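Local structure of putative type VI secretion protein (Escherichia coli, 6SKI) at residues Thr53-Arg67 with Asp497-Ile509. The protein is a type VI secretion phospholipase effector, a toxin carried on the VgrG spike that probably hydrolyses membrane phospholipids of target cells. Sequence-based numbering, arbitrary orientation.
Sequences TASRLMKFNECSAAR and DGNLWVDPTTGEI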
ATOM      1  N   THR A  53       3.084  14.833  -6.935  1.00 56.87           N
ATOM      2  CA  THR A  53       3.584  15.080  -8.282  1.00 56.87           C
ATOM      3  C   THR A  53       4.636  14.054  -8.681  1.00 56.87           C
ATOM      4  O   THR A  53       4.692  13.631  -9.840  1.00 56.87           O
ATOM      5  CB  THR A  53       4.150  16.498  -8.374  1.00 56.87           C
ATOM      6  OG1 THR A  53       3.089  17.444  -8.208  1.00 56.87           O
ATOM      7  CG2 THR A  53       4.805  16.734  -9.721  1.00 56.87           C
ATOM      8  N   ALA A  54       5.471  13.630  -7.730  1.00 55.96           N
ATOM      9  CA  ALA A  54       6.578  12.741  -8.059  1.00 55.96           C
ATOM     10  C   ALA A  54       6.088  11.385  -8.556  1.00 55.96           C
ATOM     11  O   ALA A  54       6.645  10.832  -9.508  1.00 55.96           O
ATOM     12  CB  ALA A  54       7.489  12.579  -6.845  1.00 55.96           C
ATOM     13  N   SER A  55       5.048  10.834  -7.928  1.00 56.13           N
ATOM     14  CA  SER A  55       4.499   9.554  -8.371  1.00 56.13           C
ATOM     15  C   SER A  55       3.873   9.672  -9.757  1.00 56.13           C
ATOM     16  O   SER A  55       4.092   8.828 -10.639  1.00 56.13           O
ATOM     17  CB  SER A  55       3.464   9.066  -7.360  1.00 56.13           C
ATOM     18  OG  SER A  55       4.049   8.253  -6.364  1.00 56.13           O
ATOM     19  N   ARG A  56       3.077  10.722  -9.959  1.00 57.11           N
ATOM     20  CA  ARG A  56       2.442  10.943 -11.250  1.00 57.11           C
ATOM     21  C   ARG A  56       3.480  11.111 -12.348  1.00 57.11           C
ATOM     22  O   ARG A  56       3.275  10.664 -13.481  1.00 57.11           O
ATOM     23  CB  ARG A  56       1.535  12.167 -11.166  1.00 57.11           C
ATOM     24  CG  ARG A  56       0.355  11.985 -10.231  1.00 57.11           C
ATOM     25  CD  ARG A  56      -0.684  13.066 -10.436  1.00 57.11           C
ATOM     26  NE  ARG A  56      -0.111  14.256 -11.054  1.00 57.11           N
ATOM     27  CZ  ARG A  56       0.167  15.375 -10.394  1.00 57.11           C
ATOM     28  NH1 ARG A  56      -0.073  15.456  -9.093  1.00 57.11           N
ATOM     29  NH2 ARG A  56       0.688  16.412 -11.033  1.00 57.11           N
ATOM     30  N   LEU A  57       4.609  11.747 -12.030  1.00 55.07           N
ATOM     31  CA  LEU A  57       5.671  11.898 -13.017  1.00 55.07           C
ATOM     32  C   LEU A  57       6.427  10.598 -13.232  1.00 55.07           C
ATOM     33  O   LEU A  57       6.881  10.329 -14.347  1.00 55.07           O
ATOM     34  CB  LEU A  57       6.634  13.004 -12.597  1.00 55.07           C
ATOM     35  CG  LEU A  57       6.043  14.409 -12.568  1.00 55.07           C
ATOM     36  CD1 LEU A  57       7.108  15.420 -12.217  1.00 55.07           C
ATOM     37  CD2 LEU A  57       5.403  14.732 -13.898  1.00 55.07           C
ATOM     38  N   MET A  58       6.577   9.784 -12.185  1.00 54.84           N
ATOM     39  CA  MET A  58       7.133   8.450 -12.364  1.00 54.84           C
ATOM     40  C   MET A  58       6.305   7.645 -13.346  1.00 54.84           C
ATOM     41  O   MET A  58       6.843   6.813 -14.082  1.00 54.84           O
ATOM     42  CB  MET A  58       7.195   7.721 -11.022  1.00 54.84           C
ATOM     43  CG  MET A  58       8.587   7.492 -10.487  1.00 54.84           C
ATOM     44  SD  MET A  58       8.580   6.396  -9.063  1.00 54.84           S
ATOM     45  CE  MET A  58       8.707   4.798  -9.856  1.00 54.84           C
ATOM     46  N   LYS A  59       4.995   7.884 -13.367  1.00 52.99           N
ATOM     47  CA  LYS A  59       4.138   7.173 -14.311  1.00 52.99           C
ATOM     48  C   LYS A  59       4.454   7.533 -15.764  1.00 52.99           C
ATOM     49  O   LYS A  59       4.068   6.794 -16.676  1.00 52.99           O
ATOM     50  CB  LYS A  59       2.669   7.437 -13.984  1.00 52.99           C
ATOM     51  CG  LYS A  59       2.066   6.360 -13.096  1.00 52.99           C
ATOM     52  CD  LYS A  59       0.612   6.622 -12.775  1.00 52.99           C
ATOM     53  CE  LYS A  59       0.464   7.788 -11.823  1.00 52.99           C
ATOM     54  NZ  LYS A  59      -0.955   8.214 -11.701  1.00 52.99           N
ATOM     55  N   PHE A  60       5.140   8.657 -16.006  1.00 52.55           N
ATOM     56  CA  PHE A  60       5.543   9.003 -17.370  1.00 52.55           C
ATOM     57  C   PHE A  60       6.453   7.951 -17.982  1.00 52.55           C
ATOM     58  O   PHE A  60       6.453   7.770 -19.203  1.00 52.55           O
ATOM     59  CB  PHE A  60       6.266  10.349 -17.404  1.00 52.55           C
ATOM     60  CG  PHE A  60       5.365  11.528 -17.598  1.00 52.55           C
ATOM     61  CD1 PHE A  60       5.310  12.172 -18.821  1.00 52.55           C
ATOM     62  CD2 PHE A  60       4.605  12.017 -16.556  1.00 52.55           C
ATOM     63  CE1 PHE A  60       4.500  13.265 -19.005  1.00 52.55           C
ATOM     64  CE2 PHE A  60       3.793  13.112 -16.735  1.00 52.55           C
ATOM     65  CZ  PHE A  60       3.741  13.737 -17.961  1.00 52.55           C
ATOM     66  N   ASN A  61       7.256   7.280 -17.163  1.00 54.18           N
ATOM     67  CA  ASN A  61       8.186   6.277 -17.664  1.00 54.18           C
ATOM     68  C   ASN A  61       7.438   5.174 -18.401  1.00 54.18           C
ATOM     69  O   ASN A  61       6.557   4.520 -17.835  1.00 54.18           O
ATOM     70  CB  ASN A  61       8.987   5.699 -16.500  1.00 54.18           C
ATOM     71  CG  ASN A  61      10.212   4.940 -16.949  1.00 54.18           C
ATOM     72  OD1 ASN A  61      11.187   5.533 -17.395  1.00 54.18           O
ATOM     73  ND2 ASN A  61      10.181   3.624 -16.808  1.00 54.18           N
ATOM     74  N   GLU A  62       7.774   5.001 -19.683  1.00 54.50           N
ATOM     75  CA  GLU A  62       7.240   3.948 -20.545  1.00 54.50           C
ATOM     76  C   GLU A  62       5.786   4.189 -20.937  1.00 54.50           C
ATOM     77  O   GLU A  62       5.218   3.414 -21.712  1.00 54.50           O
ATOM     78  CB  GLU A  62       7.381   2.568 -19.894  1.00 54.50           C
ATOM     79  CG  GLU A  62       8.790   2.224 -19.457  1.00 54.50           C
ATOM     80  CD  GLU A  62       9.699   1.897 -20.623  1.00 54.50           C
ATOM     81  OE1 GLU A  62       9.180   1.546 -21.702  1.00 54.50           O
ATOM     82  OE2 GLU A  62      10.932   1.992 -20.462  1.00 54.50           O
ATOM     83  N   CYS A  63       5.174   5.258 -20.425  1.00 52.93           N
ATOM     84  CA  CYS A  63       3.778   5.548 -20.727  1.00 52.93           C
ATOM     85  C   CYS A  63       3.554   6.972 -21.215  1.00 52.93           C
ATOM     86  O   CYS A  63       2.400   7.393 -21.338  1.00 52.93           O
ATOM     87  CB  CYS A  63       2.894   5.285 -19.504  1.00 52.93           C
ATOM     88  SG  CYS A  63       2.362   3.578 -19.326  1.00 52.93           S
ATOM     89  N   SER A  64       4.614   7.721 -21.504  1.00 54.03           N
ATOM     90  CA  SER A  64       4.439   9.060 -22.037  1.00 54.03           C
ATOM     91  C   SER A  64       3.906   8.994 -23.462  1.00 54.03           C
ATOM     92  O   SER A  64       4.005   7.973 -24.145  1.00 54.03           O
ATOM     93  CB  SER A  64       5.754   9.835 -21.999  1.00 54.03           C
ATOM     94  OG  SER A  64       6.814   9.070 -22.537  1.00 54.03           O
ATOM     95  N   ALA A  65       3.316  10.106 -23.906  1.00 54.72           N
ATOM     96  CA  ALA A  65       2.782  10.161 -25.261  1.00 54.72           C
ATOM     97  C   ALA A  65       3.874   9.984 -26.304  1.00 54.72           C
ATOM     98  O   ALA A  65       3.591   9.567 -27.429  1.00 54.72           O
ATOM     99  CB  ALA A  65       2.047  11.480 -25.486  1.00 54.72           C
ATOM    100  N   ALA A  66       5.122  10.301 -25.956  1.00 55.59           N
ATOM    101  CA  ALA A  66       6.215  10.178 -26.912  1.00 55.59           C
ATOM    102  C   ALA A  66       6.663   8.731 -27.082  1.00 55.59           C
ATOM    103  O   ALA A  66       7.060   8.333 -28.182  1.00 55.59           O
ATOM    104  CB  ALA A  66       7.390  11.053 -26.483  1.00 55.59           C
ATOM    105  N   ARG A  67       6.626   7.933 -26.011  1.00 57.39           N
ATOM    106  CA  ARG A  67       6.964   6.518 -26.146  1.00 57.39           C
ATOM    107  C   ARG A  67       5.956   5.798 -27.028  1.00 57.39           C
ATOM    108  O   ARG A  67       6.300   4.834 -27.718  1.00 57.39           O
ATOM    109  CB  ARG A  67       7.051   5.855 -24.774  1.00 57.39           C
ATOM    110  CG  ARG A  67       8.035   6.513 -23.833  1.00 57.39           C
ATOM    111  CD  ARG A  67       9.426   5.946 -24.020  1.00 57.39           C
ATOM    112  NE  ARG A  67       9.454   4.498 -23.864  1.00 57.39           N
ATOM    113  CZ  ARG A  67      10.564   3.770 -23.886  1.00 57.39           C
ATOM    114  NH1 ARG A  67      11.740   4.358 -24.059  1.00 57.39           N
ATOM    115  NH2 ARG A  67      10.500   2.455 -23.736  1.00 57.39           N
ATOM    116  N   ASP A 497       1.753  17.374 -17.765  1.00 59.56           N
ATOM    117  CA  ASP A 497       2.495  18.052 -16.717  1.00 59.56           C
ATOM    118  C   ASP A 497       3.450  19.046 -17.355  1.00 59.56           C
ATOM    119  O   ASP A 497       3.933  18.845 -18.468  1.00 59.56           O
ATOM    120  CB  ASP A 497       3.270  17.071 -15.833  1.00 59.56           C
ATOM    121  CG  ASP A 497       3.450  17.584 -14.420  1.00 59.56           C
ATOM    122  OD1 ASP A 497       2.433  17.783 -13.725  1.00 59.56           O
ATOM    123  OD2 ASP A 497       4.607  17.797 -14.005  1.00 59.56           O
ATOM    124  N   GLY A 498       3.734  20.122 -16.626  1.00 61.32           N
ATOM    125  CA  GLY A 498       4.660  21.132 -17.092  1.00 61.32           C
ATOM    126  C   GLY A 498       6.033  21.060 -16.471  1.00 61.32           C
ATOM    127  O   GLY A 498       6.823  21.999 -16.640  1.00 61.32           O
ATOM    128  N   ASN A 499       6.357  19.984 -15.762  1.00 58.97           N
ATOM    129  CA  ASN A 499       7.636  19.831 -15.090  1.00 58.97           C
ATOM    130  C   ASN A 499       8.574  18.892 -15.831  1.00 58.97           C
ATOM    131  O   ASN A 499       9.646  18.571 -15.314  1.00 58.97           O
ATOM    132  CB  ASN A 499       7.416  19.330 -13.664  1.00 58.97           C
ATOM    133  CG  ASN A 499       6.749  20.359 -12.787  1.00 58.97           C
ATOM    134  OD1 ASN A 499       7.283  21.445 -12.574  1.00 58.97           O
ATOM    135  ND2 ASN A 499       5.573  20.025 -12.274  1.00 58.97           N
ATOM    136  N   LEU A 500       8.198  18.449 -17.026  1.00 54.93           N
ATOM    137  CA  LEU A 500       8.996  17.504 -17.785  1.00 54.93           C
ATOM    138  C   LEU A 500       8.996  17.908 -19.249  1.00 54.93           C
ATOM    139  O   LEU A 500       8.073  18.563 -19.736  1.00 54.93           O
ATOM    140  CB  LEU A 500       8.460  16.070 -17.662  1.00 54.93           C
ATOM    141  CG  LEU A 500       8.302  15.414 -16.292  1.00 54.93           C
ATOM    142  CD1 LEU A 500       7.783  14.003 -16.468  1.00 54.93           C
ATOM    143  CD2 LEU A 500       9.613  15.400 -15.534  1.00 54.93           C
ATOM    144  N   TRP A 501      10.049  17.501 -19.948  1.00 51.30           N
ATOM    145  CA  TRP A 501      10.082  17.526 -21.400  1.00 51.30           C
ATOM    146  C   TRP A 501      10.539  16.156 -21.868  1.00 51.30           C
ATOM    147  O   TRP A 501      11.574  15.661 -21.419  1.00 51.30           O
ATOM    148  CB  TRP A 501      11.016  18.620 -21.932  1.00 51.30           C
ATOM    149  CG  TRP A 501      11.128  18.611 -23.420  1.00 51.30           C
ATOM    150  CD1 TRP A 501      10.261  19.168 -24.308  1.00 51.30           C
ATOM    151  CD2 TRP A 501      12.163  18.000 -24.197  1.00 51.30           C
ATOM    152  NE1 TRP A 501      10.691  18.946 -25.590  1.00 51.30           N
ATOM    153  CE2 TRP A 501      11.857  18.229 -25.549  1.00 51.30           C
ATOM    154  CE3 TRP A 501      13.320  17.287 -23.880  1.00 51.30           C
ATOM    155  CZ2 TRP A 501      12.664  17.769 -26.582  1.00 51.30           C
ATOM    156  CZ3 TRP A 501      14.117  16.831 -24.906  1.00 51.30           C
ATOM    157  CH2 TRP A 501      13.788  17.075 -26.240  1.00 51.30           C
ATOM    158  N   VAL A 502       9.777  15.541 -22.760  1.00 52.31           N
ATOM    159  CA  VAL A 502      10.081  14.203 -23.246  1.00 52.31           C
ATOM    160  C   VAL A 502      10.595  14.324 -24.670  1.00 52.31           C
ATOM    161  O   VAL A 502       9.983  15.008 -25.500  1.00 52.31           O
ATOM    162  CB  VAL A 502       8.856  13.278 -23.168  1.00 52.31           C
ATOM    163  CG1 VAL A 502       9.253  11.861 -23.508  1.00 52.31           C
ATOM    164  CG2 VAL A 502       8.238  13.340 -21.786  1.00 52.31           C
ATOM    165  N   ASP A 503      11.722  13.683 -24.945  1.00 55.46           N
ATOM    166  CA  ASP A 503      12.290  13.730 -26.279  1.00 55.46           C
ATOM    167  C   ASP A 503      11.349  13.029 -27.254  1.00 55.46           C
ATOM    168  O   ASP A 503      11.036  11.847 -27.060  1.00 55.46           O
ATOM    169  CB  ASP A 503      13.667  13.072 -26.298  1.00 55.46           C
ATOM    170  CG  ASP A 503      14.410  13.313 -27.594  1.00 55.46           C
ATOM    171  OD1 ASP A 503      14.333  14.439 -28.124  1.00 55.46           O
ATOM    172  OD2 ASP A 503      15.075  12.380 -28.085  1.00 55.46           O
ATOM    173  N   PRO A 504      10.874  13.713 -28.294  1.00 56.66           N
ATOM    174  CA  PRO A 504       9.911  13.082 -29.208  1.00 56.66           C
ATOM    175  C   PRO A 504      10.449  11.861 -29.927  1.00 56.66           C
ATOM    176  O   PRO A 504       9.664  10.991 -30.319  1.00 56.66           O
ATOM    177  CB  PRO A 504       9.582  14.220 -30.183  1.00 56.66           C
ATOM    178  CG  PRO A 504      10.794  15.091 -30.130  1.00 56.66           C
ATOM    179  CD  PRO A 504      11.126  15.110 -28.676  1.00 56.66           C
ATOM    180  N   THR A 505      11.761  11.762 -30.110  1.00 59.11           N
ATOM    181  CA  THR A 505      12.356  10.657 -30.850  1.00 59.11           C
ATOM    182  C   THR A 505      12.792   9.509 -29.954  1.00 59.11           C
ATOM    183  O   THR A 505      12.549   8.344 -30.282  1.00 59.11           O
ATOM    184  CB  THR A 505      13.560  11.151 -31.655  1.00 59.11           C
ATOM    185  OG1 THR A 505      13.157  12.242 -32.493  1.00 59.11           O
ATOM    186  CG2 THR A 505      14.116  10.037 -32.519  1.00 59.11           C
ATOM    187  N   THR A 506      13.422   9.812 -28.822  1.00 59.05           N
ATOM    188  CA  THR A 506      13.935   8.778 -27.936  1.00 59.05           C
ATOM    189  C   THR A 506      12.947   8.397 -26.845  1.00 59.05           C
ATOM    190  O   THR A 506      12.951   7.247 -26.391  1.00 59.05           O
ATOM    191  CB  THR A 506      15.242   9.242 -27.290  1.00 59.05           C
ATOM    192  OG1 THR A 506      16.037   9.926 -28.266  1.00 59.05           O
ATOM    193  CG2 THR A 506      16.027   8.055 -26.763  1.00 59.05           C
ATOM    194  N   GLY A 507      12.104   9.327 -26.417  1.00 57.12           N
ATOM    195  CA  GLY A 507      11.248   9.099 -25.276  1.00 57.12           C
ATOM    196  C   GLY A 507      11.914   9.346 -23.945  1.00 57.12           C
ATOM    197  O   GLY A 507      11.321   9.036 -22.906  1.00 57.12           O
ATOM    198  N   GLU A 508      13.127   9.889 -23.945  1.00 55.92           N
ATOM    199  CA  GLU A 508      13.819  10.198 -22.705  1.00 55.92           C
ATOM    200  C   GLU A 508      13.160  11.387 -22.024  1.00 55.92           C
ATOM    201  O   GLU A 508      12.752  12.349 -22.679  1.00 55.92           O
ATOM    202  CB  GLU A 508      15.287  10.501 -22.989  1.00 55.92           C
ATOM    203  CG  GLU A 508      16.147  10.673 -21.758  1.00 55.92           C
ATOM    204  CD  GLU A 508      17.589  10.300 -22.015  1.00 55.92           C
ATOM    205  OE1 GLU A 508      17.999  10.304 -23.193  1.00 55.92           O
ATOM    206  OE2 GLU A 508      18.309   9.997 -21.042  1.00 55.92           O
ATOM    207  N   ILE A 509      13.062  11.327 -20.702  1.00 53.79           N
ATOM    208  CA  ILE A 509      12.408  12.362 -19.917  1.00 53.79           C
ATOM    209  C   ILE A 509      13.477  13.259 -19.312  1.00 53.79           C
ATOM    210  O   ILE A 509      14.490  12.781 -18.796  1.00 53.79           O
ATOM    211  CB  ILE A 509      11.506  11.766 -18.820  1.00 53.79           C
ATOM    212  CG1 ILE A 509      10.484  10.808 -19.432  1.00 53.79           C
ATOM    213  CG2 ILE A 509      10.801  12.866 -18.061  1.00 53.79           C
ATOM    214  CD1 ILE A 509      10.725   9.368 -19.093  1.00 53.79           C
TER
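Leu57 and Leu500 set their CG atoms the same way, anti to the carbonyl carbon (chi1 -66° and -57°), and with chi2 extended in both, the two chains bring Leu57 CD2 and Leu500 CD1 to 3.6 Å. Leu500 CD1 also lies over one face of the Phe60 ring, 3.7 Å from the ring centroid, a CH-pi contact in which leucine and phenylalanine arrive from opposite directions. Asp497 CB meets the far end of the ring obliquely, at Phe60 CZ, while Ala521 and Val523 of strand 521-523 also touch Phe60. This small apolar cluster illustrates how a hairpin can pack on a short helix and the irregular chain after it: strands 500-502 and 509-511 pair antiparallel, and Leu500, Val502 and Ile509 direct their side chains toward the segment 53-67, in a protein whose catalytic region is assigned to the alpha/beta-hydrolase clan. At the hairpin's turn, Asp503 OD2 accepts from both Thr506 OG1 and Thr506 N, the latter completing an Asx motif. Gly507, in a left-handed conformation, lies against Arg67, whose CD sits 3.8 Å from Gly507 O; the guanidinium forms a salt bridge between Arg67 NH2 and Glu62 OE1 (2.6 Å). Between the turn and the leucines, Val502 CG1 touches Ala66 CB at 3.6 Å. Polar groups border the cluster on the side of helix 53-58. Arg56, its chain bent at chi3, offers the guanidinium edge to Asp497, NH2 standing 3.5 Å from OD1 in a long salt bridge with the two planes 64° apart. The other carboxylate oxygen, Asp497 OD2, receives Asn499 ND2 at 3.0 Å on its syn side, somewhat out of plane, and a weak bond from Asn499 N, which probably helps hold the carboxylate's rotation beside Leu57.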